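Local coordinates for thioredoxin domain-containing protein (Aeropyrum pernix, PDB 3HA9) that is of unknown function but has a thioredoxin-like fold and may act as an antioxidant oxidoreductase, at residues 38-43 against 70-75. Numbering follows the deposited sequence.
Sequences DVVILW and SVIAID
V40 to W43 lie beside S70 to A73 in parallel register, strand axes 18° apart, and five nearly straight backbone hydrogen bonds knit them: S70 N bonds V39 O (2.8 Å), I41 bonds S70 and I72, and W43 bonds I72 and I74, the last from I74 N to W43 O (2.7 Å). Side chains alternate between the two faces. On one, an extended chi2 (-179°) carries I72 CD1 out to both L42 CD2 (3.8 Å) and V40 CG1 (3.9 Å), and L42 and I72 run side by side, pointing the same way. I74 CD1 then meets L42 CB at 3.9 Å. Beta-branched valine and isoleucine favour the extended backbone, and their apolar branches suit the buried sheet; leucine adds apolar bulk. On the other face I41 lies beside V71, and the W43 ring passes obliquely by A73, CE3 to CB 4.4 Å, the small methyl being compatible with a broad indole alongside. The indole NE1 is buried but satisfied by D132. The strands are the two arms of a right-handed beta-alpha-beta crossover through helix 52-65, against which W43 packs, touching C52 of the C49-C52 disulfide. Helix 98-108 covers A73, while strands 133-138 and 114-117 flank the pair, placing it centrally in the thioredoxin-like sheet.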
loop_
_atom_site.group_PDB
_atom_site.type_symbol
_atom_site.label_atom_id
_atom_site.label_comp_id
_atom_site.label_asym_id
_atom_site.label_seq_id
_atom_site.Cartn_x
_atom_site.Cartn_y
_atom_site.Cartn_z
ATOM N N ASP A 38 -13.660 -5.593 0.997
ATOM C CA ASP A 38 -14.410 -4.333 1.041
ATOM C C ASP A 38 -13.477 -3.175 1.407
ATOM O O ASP A 38 -13.736 -2.018 1.080
ATOM C CB ASP A 38 -15.551 -4.408 2.055
ATOM C CG ASP A 38 -16.770 -5.138 1.517
ATOM O OD1 ASP A 38 -16.903 -5.276 0.276
ATOM O OD2 ASP A 38 -17.603 -5.574 2.343
ATOM N N VAL A 39 -12.404 -3.506 2.111
ATOM C CA VAL A 39 -11.467 -2.517 2.624
ATOM C C VAL A 39 -10.087 -2.903 2.116
ATOM O O VAL A 39 -9.642 -4.027 2.327
ATOM C CB VAL A 39 -11.490 -2.507 4.164
ATOM C CG1 VAL A 39 -10.426 -1.589 4.725
ATOM C CG2 VAL A 39 -12.867 -2.106 4.664
ATOM N N VAL A 40 -9.421 -1.958 1.450
ATOM C CA VAL A 40 -8.121 -2.218 0.856
ATOM C C VAL A 40 -7.090 -1.455 1.665
ATOM O O VAL A 40 -7.229 -0.253 1.877
ATOM C CB VAL A 40 -8.106 -1.795 -0.625
ATOM C CG1 VAL A 40 -6.702 -1.970 -1.236
ATOM C CG2 VAL A 40 -9.157 -2.595 -1.421
ATOM N N ILE A 41 -6.076 -2.161 2.166
ATOM C CA ILE A 41 -4.984 -1.506 2.871
ATOM C C ILE A 41 -3.704 -1.544 2.032
ATOM O O ILE A 41 -3.183 -2.624 1.754
ATOM C CB ILE A 41 -4.734 -2.163 4.271
ATOM C CG1 ILE A 41 -6.029 -2.148 5.105
ATOM C CG2 ILE A 41 -3.534 -1.481 4.966
ATOM C CD1 ILE A 41 -5.885 -2.713 6.515
ATOM N N LEU A 42 -3.217 -0.366 1.621
ATOM C CA LEU A 42 -1.928 -0.264 0.947
ATOM C C LEU A 42 -0.874 -0.046 2.020
ATOM O O LEU A 42 -0.937 0.928 2.764
ATOM C CB LEU A 42 -1.906 0.897 -0.065
ATOM C CG LEU A 42 -3.016 0.931 -1.114
ATOM C CD1 LEU A 42 -2.709 2.043 -2.141
ATOM C CD2 LEU A 42 -3.125 -0.409 -1.818
ATOM N N TRP A 43 0.066 -0.977 2.137
ATOM C CA TRP A 43 1.086 -0.859 3.160
ATOM C C TRP A 43 2.432 -0.637 2.475
ATOM O O TRP A 43 2.973 -1.566 1.868
ATOM C CB TRP A 43 1.123 -2.133 4.003
ATOM C CG TRP A 43 2.194 -2.089 5.065
ATOM C CD1 TRP A 43 2.671 -0.978 5.704
ATOM C CD2 TRP A 43 2.910 -3.199 5.590
ATOM N NE1 TRP A 43 3.654 -1.331 6.596
ATOM C CE2 TRP A 43 3.821 -2.692 6.547
ATOM C CE3 TRP A 43 2.894 -4.578 5.330
ATOM C CZ2 TRP A 43 4.706 -3.520 7.265
ATOM C CZ3 TRP A 43 3.784 -5.416 6.058
ATOM C CH2 TRP A 43 4.667 -4.874 7.020
ATOM N N SER A 70 -8.362 -6.550 2.481
ATOM C CA SER A 70 -7.282 -7.048 1.626
ATOM C C SER A 70 -6.060 -6.187 1.838
ATOM O O SER A 70 -6.118 -4.987 1.598
ATOM C CB SER A 70 -7.684 -7.021 0.151
ATOM O OG SER A 70 -8.704 -7.982 -0.123
ATOM N N VAL A 71 -4.971 -6.795 2.298
ATOM C CA VAL A 71 -3.692 -6.092 2.450
ATOM C C VAL A 71 -2.857 -6.209 1.174
ATOM O O VAL A 71 -2.669 -7.318 0.615
ATOM C CB VAL A 71 -2.873 -6.636 3.669
ATOM C CG1 VAL A 71 -1.443 -6.049 3.685
ATOM C CG2 VAL A 71 -3.622 -6.354 4.979
ATOM N N ILE A 72 -2.367 -5.068 0.703
ATOM C CA ILE A 72 -1.412 -5.049 -0.398
ATOM C C ILE A 72 -0.072 -4.551 0.168
ATOM O O ILE A 72 0.025 -3.390 0.577
ATOM C CB ILE A 72 -1.891 -4.176 -1.575
ATOM C CG1 ILE A 72 -3.315 -4.616 -2.007
ATOM C CG2 ILE A 72 -0.875 -4.230 -2.711
ATOM C CD1 ILE A 72 -3.919 -3.860 -3.187
ATOM N N ALA A 73 0.923 -5.445 0.236
ATOM C CA ALA A 73 2.258 -5.094 0.737
ATOM C C ALA A 73 3.044 -4.502 -0.405
ATOM O O ALA A 73 3.244 -5.163 -1.420
ATOM C CB ALA A 73 2.978 -6.316 1.315
ATOM N N ILE A 74 3.473 -3.247 -0.246
ATOM C CA ILE A 74 4.129 -2.516 -1.336
ATOM C C ILE A 74 5.544 -2.219 -0.881
ATOM O O ILE A 74 5.743 -1.327 -0.060
ATOM C CB ILE A 74 3.418 -1.191 -1.698
ATOM C CG1 ILE A 74 1.993 -1.459 -2.165
ATOM C CG2 ILE A 74 4.226 -0.446 -2.807
ATOM C CD1 ILE A 74 1.103 -0.193 -2.337
ATOM N N ASP A 75 6.516 -2.960 -1.412
ATOM C CA ASP A 75 7.908 -2.720 -1.046
ATOM C C ASP A 75 8.421 -1.731 -2.064
ATOM O O ASP A 75 8.524 -2.061 -3.253
ATOM C CB ASP A 75 8.713 -4.035 -1.096
ATOM C CG ASP A 75 10.154 -3.875 -0.604
ATOM O OD1 ASP A 75 10.688 -2.750 -0.623
ATOM O OD2 ASP A 75 10.754 -4.898 -0.191
#